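Local coordinates for protein 5-cytosine DNA methyltransferase (Entamoeba histolytica, PDB 3QV2) that probably transfers a methyl group from S-adenosyl-L-methionine to carbon 5 of cytosine in DNA or tRNA, at residues T79-N91 / N101-R113. Numbering follows the deposited sequence.
With SAH (S-adenosyl-L-homocysteine), chain B.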
loop_
_atom_site.group_PDB
_atom_site.type_symbol
_atom_site.label_atom_id
_atom_site.label_comp_id
_atom_site.label_asym_id
_atom_site.label_seq_id
_atom_site.Cartn_x
_atom_site.Cartn_y
_atom_site.Cartn_z
ATOM N N THR A 79 -14.458 3.938 -12.339
ATOM C CA THR A 79 -13.065 3.892 -11.916
ATOM C C THR A 79 -12.732 2.610 -11.154
ATOM O O THR A 79 -13.525 2.129 -10.346
ATOM C CB THR A 79 -12.708 5.106 -11.038
ATOM O OG1 THR A 79 -13.007 6.316 -11.746
ATOM C CG2 THR A 79 -11.236 5.089 -10.678
ATOM N N TRP A 80 -11.549 2.065 -11.422
ATOM C CA TRP A 80 -11.067 0.881 -10.725
ATOM C C TRP A 80 -9.787 1.182 -9.955
ATOM O O TRP A 80 -8.768 1.535 -10.545
ATOM C CB TRP A 80 -10.796 -0.256 -11.711
ATOM C CG TRP A 80 -12.015 -0.985 -12.185
ATOM C CD1 TRP A 80 -13.316 -0.595 -12.047
ATOM C CD2 TRP A 80 -12.044 -2.239 -12.870
ATOM N NE1 TRP A 80 -14.152 -1.529 -12.609
ATOM C CE2 TRP A 80 -13.391 -2.555 -13.123
ATOM C CE3 TRP A 80 -11.055 -3.135 -13.298
ATOM C CZ2 TRP A 80 -13.783 -3.717 -13.779
ATOM C CZ3 TRP A 80 -11.441 -4.292 -13.952
ATOM C CH2 TRP A 80 -12.793 -4.572 -14.186
ATOM N N PHE A 81 -9.848 1.047 -8.634
ATOM C CA PHE A 81 -8.651 1.089 -7.800
ATOM C C PHE A 81 -8.388 -0.311 -7.272
ATOM O O PHE A 81 -9.314 -0.999 -6.840
ATOM C CB PHE A 81 -8.824 2.059 -6.630
ATOM C CG PHE A 81 -8.776 3.506 -7.026
ATOM C CD1 PHE A 81 -8.488 3.873 -8.327
ATOM C CD2 PHE A 81 -9.009 4.501 -6.090
ATOM C CE1 PHE A 81 -8.441 5.203 -8.691
ATOM C CE2 PHE A 81 -8.963 5.834 -6.449
ATOM C CZ PHE A 81 -8.678 6.184 -7.751
ATOM N N MET A 82 -7.130 -0.738 -7.303
ATOM C CA MET A 82 -6.804 -2.085 -6.851
ATOM C C MET A 82 -5.325 -2.301 -6.549
ATOM O O MET A 82 -4.446 -1.804 -7.255
ATOM C CB MET A 82 -7.259 -3.115 -7.884
ATOM C CG MET A 82 -6.461 -3.086 -9.176
ATOM S SD MET A 82 -6.905 -4.433 -10.289
ATOM C CE MET A 82 -8.656 -4.133 -10.500
ATOM N N SER A 83 -5.069 -3.055 -5.488
ATOM C CA SER A 83 -3.739 -3.566 -5.200
ATOM C C SER A 83 -3.858 -5.055 -4.901
ATOM O O SER A 83 -3.997 -5.457 -3.744
ATOM C CB SER A 83 -3.105 -2.819 -4.027
ATOM O OG SER A 83 -3.945 -2.853 -2.890
ATOM N N PRO A 84 -3.825 -5.879 -5.957
ATOM C CA PRO A 84 -4.038 -7.328 -5.873
ATOM C C PRO A 84 -3.036 -8.001 -4.945
ATOM O O PRO A 84 -1.960 -7.451 -4.717
ATOM C CB PRO A 84 -3.810 -7.796 -7.314
ATOM C CG PRO A 84 -4.069 -6.588 -8.155
ATOM C CD PRO A 84 -3.573 -5.436 -7.339
ATOM N N PRO A 85 -3.387 -9.183 -4.414
ATOM C CA PRO A 85 -2.454 -9.954 -3.589
ATOM C C PRO A 85 -1.095 -10.050 -4.275
ATOM O O PRO A 85 -1.034 -10.304 -5.478
ATOM C CB PRO A 85 -3.118 -11.329 -3.517
ATOM C CG PRO A 85 -4.575 -11.036 -3.633
ATOM C CD PRO A 85 -4.680 -9.870 -4.578
ATOM N N CYS A 86 -0.021 -9.847 -3.519
ATOM C CA CYS A 86 1.312 -9.754 -4.103
ATOM C C CYS A 86 2.134 -11.027 -3.922
ATOM O O CYS A 86 3.230 -11.145 -4.468
ATOM C CB CYS A 86 2.067 -8.568 -3.502
ATOM S SG CYS A 86 2.320 -8.686 -1.716
ATOM N N GLN A 87 1.603 -11.974 -3.157
ATOM C CA GLN A 87 2.321 -13.215 -2.871
ATOM C C GLN A 87 2.818 -13.953 -4.120
ATOM O O GLN A 87 3.969 -14.384 -4.167
ATOM C CB GLN A 87 1.471 -14.153 -2.007
ATOM C CG GLN A 87 1.102 -13.598 -0.639
ATOM C CD GLN A 87 -0.240 -12.892 -0.638
ATOM O OE1 GLN A 87 -0.683 -12.371 -1.661
ATOM N NE2 GLN A 87 -0.899 -12.881 0.514
ATOM N N PRO A 88 1.952 -14.101 -5.138
ATOM C CA PRO A 88 2.325 -14.891 -6.320
ATOM C C PRO A 88 3.554 -14.361 -7.058
ATOM O O PRO A 88 4.113 -15.071 -7.894
ATOM C CB PRO A 88 1.094 -14.762 -7.226
ATOM C CG PRO A 88 -0.027 -14.441 -6.304
ATOM C CD PRO A 88 0.574 -13.591 -5.233
ATOM N N TYR A 89 3.974 -13.139 -6.751
ATOM C CA TYR A 89 4.969 -12.464 -7.578
ATOM C C TYR A 89 6.358 -12.368 -6.954
ATOM O O TYR A 89 6.840 -11.280 -6.641
ATOM C CB TYR A 89 4.444 -11.091 -8.003
ATOM C CG TYR A 89 3.011 -11.168 -8.464
ATOM C CD1 TYR A 89 2.680 -11.824 -9.642
ATOM C CD2 TYR A 89 1.985 -10.621 -7.707
ATOM C CE1 TYR A 89 1.370 -11.916 -10.062
ATOM C CE2 TYR A 89 0.671 -10.707 -8.121
ATOM C CZ TYR A 89 0.370 -11.357 -9.299
ATOM O OH TYR A 89 -0.935 -11.450 -9.720
ATOM N N ASN A 90 6.990 -13.524 -6.781
ATOM C CA ASN A 90 8.400 -13.594 -6.427
ATOM C C ASN A 90 9.145 -14.379 -7.500
ATOM O O ASN A 90 8.522 -15.042 -8.331
ATOM C CB ASN A 90 8.589 -14.247 -5.058
ATOM C CG ASN A 90 7.932 -15.607 -4.967
ATOM O OD1 ASN A 90 8.411 -16.581 -5.548
ATOM N ND2 ASN A 90 6.830 -15.684 -4.232
ATOM N N ASN A 91 10.472 -14.305 -7.487
ATOM C CA ASN A 91 11.283 -14.987 -8.493
ATOM C C ASN A 91 11.131 -16.507 -8.464
ATOM O O ASN A 91 11.205 -17.162 -9.503
ATOM C CB ASN A 91 12.756 -14.592 -8.360
ATOM C CG ASN A 91 13.027 -13.179 -8.841
ATOM O OD1 ASN A 91 12.524 -12.758 -9.884
ATOM N ND2 ASN A 91 13.820 -12.435 -8.079
ATOM N N ASN A 101 -0.875 -19.482 -12.617
ATOM C CA ASN A 101 -1.768 -20.532 -12.142
ATOM C C ASN A 101 -1.974 -20.461 -10.633
ATOM O O ASN A 101 -2.710 -21.263 -10.059
ATOM C CB ASN A 101 -1.243 -21.910 -12.548
ATOM C CG ASN A 101 -1.157 -22.078 -14.053
ATOM O OD1 ASN A 101 -0.071 -22.241 -14.610
ATOM N ND2 ASN A 101 -2.306 -22.043 -14.721
ATOM N N ASP A 102 -1.322 -19.493 -9.998
ATOM C CA ASP A 102 -1.441 -19.302 -8.556
ATOM C C ASP A 102 -2.854 -18.855 -8.187
ATOM O O ASP A 102 -3.360 -17.873 -8.727
ATOM C CB ASP A 102 -0.411 -18.280 -8.071
ATOM C CG ASP A 102 -0.301 -18.232 -6.561
ATOM O OD1 ASP A 102 0.837 -18.171 -6.049
ATOM O OD2 ASP A 102 -1.349 -18.253 -5.884
ATOM N N PRO A 103 -3.494 -19.580 -7.259
ATOM C CA PRO A 103 -4.878 -19.309 -6.850
ATOM C C PRO A 103 -5.090 -17.891 -6.315
ATOM O O PRO A 103 -6.202 -17.372 -6.408
ATOM C CB PRO A 103 -5.134 -20.347 -5.748
ATOM C CG PRO A 103 -3.781 -20.827 -5.328
ATOM C CD PRO A 103 -2.926 -20.738 -6.548
ATOM N N ARG A 104 -4.045 -17.274 -5.772
ATOM C CA ARG A 104 -4.161 -15.925 -5.224
ATOM C C ARG A 104 -4.193 -14.863 -6.320
ATOM O O ARG A 104 -4.454 -13.691 -6.052
ATOM C CB ARG A 104 -3.024 -15.630 -4.244
ATOM C CG ARG A 104 -2.919 -16.620 -3.097
ATOM C CD ARG A 104 -1.624 -17.406 -3.183
ATOM N NE ARG A 104 -0.750 -17.148 -2.046
ATOM C CZ ARG A 104 0.552 -17.416 -2.026
ATOM N NH1 ARG A 104 1.145 -17.943 -3.089
ATOM N NH2 ARG A 104 1.266 -17.148 -0.941
ATOM N N ALA A 105 -3.919 -15.278 -7.552
ATOM C CA ALA A 105 -3.962 -14.371 -8.691
ATOM C C ALA A 105 -5.275 -14.530 -9.449
ATOM O O ALA A 105 -5.573 -13.764 -10.365
ATOM C CB ALA A 105 -2.783 -14.624 -9.614
ATOM N N LYS A 106 -6.055 -15.530 -9.052
ATOM C CA LYS A 106 -7.304 -15.862 -9.729
ATOM C C LYS A 106 -8.278 -14.686 -9.773
ATOM O O LYS A 106 -8.980 -14.488 -10.766
ATOM C CB LYS A 106 -7.963 -17.069 -9.056
ATOM C CG LYS A 106 -9.141 -17.649 -9.819
ATOM C CD LYS A 106 -9.599 -18.964 -9.209
ATOM C CE LYS A 106 -10.720 -19.594 -10.018
ATOM N NZ LYS A 106 -11.938 -18.739 -10.043
ATOM N N SER A 107 -8.314 -13.904 -8.699
ATOM C CA SER A 107 -9.239 -12.779 -8.610
ATOM C C SER A 107 -8.909 -11.655 -9.595
ATOM O O SER A 107 -9.801 -11.115 -10.247
ATOM C CB SER A 107 -9.295 -12.239 -7.178
ATOM O OG SER A 107 -7.993 -12.001 -6.670
ATOM N N VAL A 108 -7.629 -11.310 -9.704
ATOM C CA VAL A 108 -7.216 -10.210 -10.570
ATOM C C VAL A 108 -7.284 -10.596 -12.047
ATOM O O VAL A 108 -7.560 -9.757 -12.904
ATOM C CB VAL A 108 -5.802 -9.698 -10.222
ATOM C CG1 VAL A 108 -4.751 -10.722 -10.617
ATOM C CG2 VAL A 108 -5.538 -8.363 -10.906
ATOM N N LEU A 109 -7.038 -11.868 -12.340
ATOM C CA LEU A 109 -7.179 -12.368 -13.703
ATOM C C LEU A 109 -8.650 -12.377 -14.102
ATOM O O LEU A 109 -8.998 -12.062 -15.238
ATOM C CB LEU A 109 -6.592 -13.775 -13.830
ATOM C CG LEU A 109 -5.067 -13.889 -13.793
ATOM C CD1 LEU A 109 -4.634 -15.349 -13.726
ATOM C CD2 LEU A 109 -4.452 -13.194 -14.998
ATOM N N HIS A 110 -9.504 -12.742 -13.153
ATOM C CA HIS A 110 -10.942 -12.776 -13.374
ATOM C C HIS A 110 -11.467 -11.408 -13.793
ATOM O O HIS A 110 -12.227 -11.291 -14.755
ATOM C CB HIS A 110 -11.656 -13.240 -12.104
ATOM C CG HIS A 110 -13.149 -13.160 -12.187
ATOM N ND1 HIS A 110 -13.877 -13.816 -13.156
ATOM C CD2 HIS A 110 -14.050 -12.499 -11.422
ATOM C CE1 HIS A 110 -15.163 -13.566 -12.984
ATOM N NE2 HIS A 110 -15.295 -12.769 -11.939
ATOM N N LEU A 111 -11.054 -10.375 -13.067
ATOM C CA LEU A 111 -11.524 -9.018 -13.328
ATOM C C LEU A 111 -11.208 -8.544 -14.744
ATOM O O LEU A 111 -12.031 -7.888 -15.382
ATOM C CB LEU A 111 -10.940 -8.037 -12.308
ATOM C CG LEU A 111 -11.346 -8.261 -10.850
ATOM C CD1 LEU A 111 -10.710 -7.215 -9.944
ATOM C CD2 LEU A 111 -12.860 -8.246 -10.707
ATOM N N TYR A 112 -10.018 -8.875 -15.234
ATOM C CA TYR A 112 -9.584 -8.403 -16.547
ATOM C C TYR A 112 -9.968 -9.346 -17.688
ATOM O O TYR A 112 -10.246 -8.899 -18.800
ATOM C CB TYR A 112 -8.080 -8.113 -16.549
ATOM C CG TYR A 112 -7.703 -6.906 -15.719
ATOM C CD1 TYR A 112 -7.771 -5.625 -16.252
ATOM C CD2 TYR A 112 -7.284 -7.044 -14.401
ATOM C CE1 TYR A 112 -7.434 -4.518 -15.498
ATOM C CE2 TYR A 112 -6.944 -5.939 -13.639
ATOM C CZ TYR A 112 -7.021 -4.678 -14.195
ATOM O OH TYR A 112 -6.685 -3.571 -13.448
ATOM N N ARG A 113 -9.987 -10.646 -17.413
ATOM C CA ARG A 113 -10.387 -11.629 -18.418
ATOM C C ARG A 113 -11.898 -11.636 -18.618
ATOM O O ARG A 113 -12.386 -11.573 -19.746
ATOM C CB ARG A 113 -9.951 -13.037 -18.010
ATOM C CG ARG A 113 -8.467 -13.327 -18.137
ATOM C CD ARG A 113 -8.171 -14.720 -17.604
ATOM N NE ARG A 113 -6.780 -15.117 -17.798
ATOM C CZ ARG A 113 -6.239 -16.207 -17.266
ATOM N NH1 ARG A 113 -6.972 -17.004 -16.499
ATOM N NH2 ARG A 113 -4.965 -16.500 -17.490
HETATM N N SAH B . -4.185 -1.772 -0.554
HETATM C CA SAH B . -4.943 -2.208 0.603
HETATM C CB SAH B . -4.625 -3.656 0.949
HETATM C CG SAH B . -4.185 -4.589 -0.153
HETATM S SD SAH B . -3.732 -6.271 0.318
HETATM C C SAH B . -4.654 -1.288 1.763
HETATM O O SAH B . -4.756 -1.721 2.946
HETATM O OXT SAH B . -4.313 -0.076 1.548
HETATM C "C5'" SAH B . -4.702 -7.426 -0.627
HETATM C "C4'" SAH B . -6.101 -7.680 -0.202
HETATM O "O4'" SAH B . -6.743 -8.389 -1.204
HETATM C "C3'" SAH B . -6.108 -8.519 0.998
HETATM O "O3'" SAH B . -6.579 -7.787 2.078
HETATM C "C2'" SAH B . -6.981 -9.633 0.735
HETATM O "O2'" SAH B . -7.893 -9.774 1.767
HETATM C "C1'" SAH B . -7.667 -9.286 -0.513
HETATM N N9 SAH B . -8.045 -10.456 -1.253
HETATM C C8 SAH B . -7.334 -11.542 -1.583
HETATM N N7 SAH B . -8.145 -12.353 -2.282
HETATM C C5 SAH B . -9.363 -11.767 -2.382
HETATM C C6 SAH B . -10.564 -12.146 -2.985
HETATM N N6 SAH B . -10.674 -13.404 -3.681
HETATM N N1 SAH B . -11.614 -11.310 -2.896
HETATM C C2 SAH B . -11.535 -10.137 -2.254
HETATM N N3 SAH B . -10.394 -9.753 -1.671
HETATM C C4 SAH B . -9.305 -10.542 -1.719
#
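Trp80, Met82 and Pro84 pack against Val108, Leu111 and Tyr112 in a buried, mainly apolar contact between central strand 79-82, with the loop after it, and the nearly antiparallel helix 106-113. The broad indole of Trp80 spans the gap between sheet and helix: its edge meets the face of Tyr112 in a T-shaped pair, planes at 74°, and CH2 lies 3.6 Å from Leu111 O, near the ring plane. In slim, flexible Met82, chi1 (69°) and an extended chi2 carry SD to the edge of the Tyr112 ring, a Met-aromatic contact 3.7 Å from CE2, and the bend at chi3 turns CE to Leu111 CD1, tip to tip. Pro84 CG presses on Val108 CG2 at 3.6 Å.

Strand 79-82 and helix 106-115 belong to the Rossmann-like fold of class I methyltransferases, and the loop after the strand carries the Pro-Pro-Cys-Gln motif with the predicted catalytic Cys86. Rigid Pro85 sets CG 3.5 Å from C8 of S-adenosylhomocysteine, and the small Ser107 sets its CB near adenine N6.

Farther along, the flat Arg104 guanidinium takes Gln87 CB over one face; its NH1 bridges to the syn lone pair of Asp102 OD1 (3.0 Å), beside which Pro88 packs crosswise.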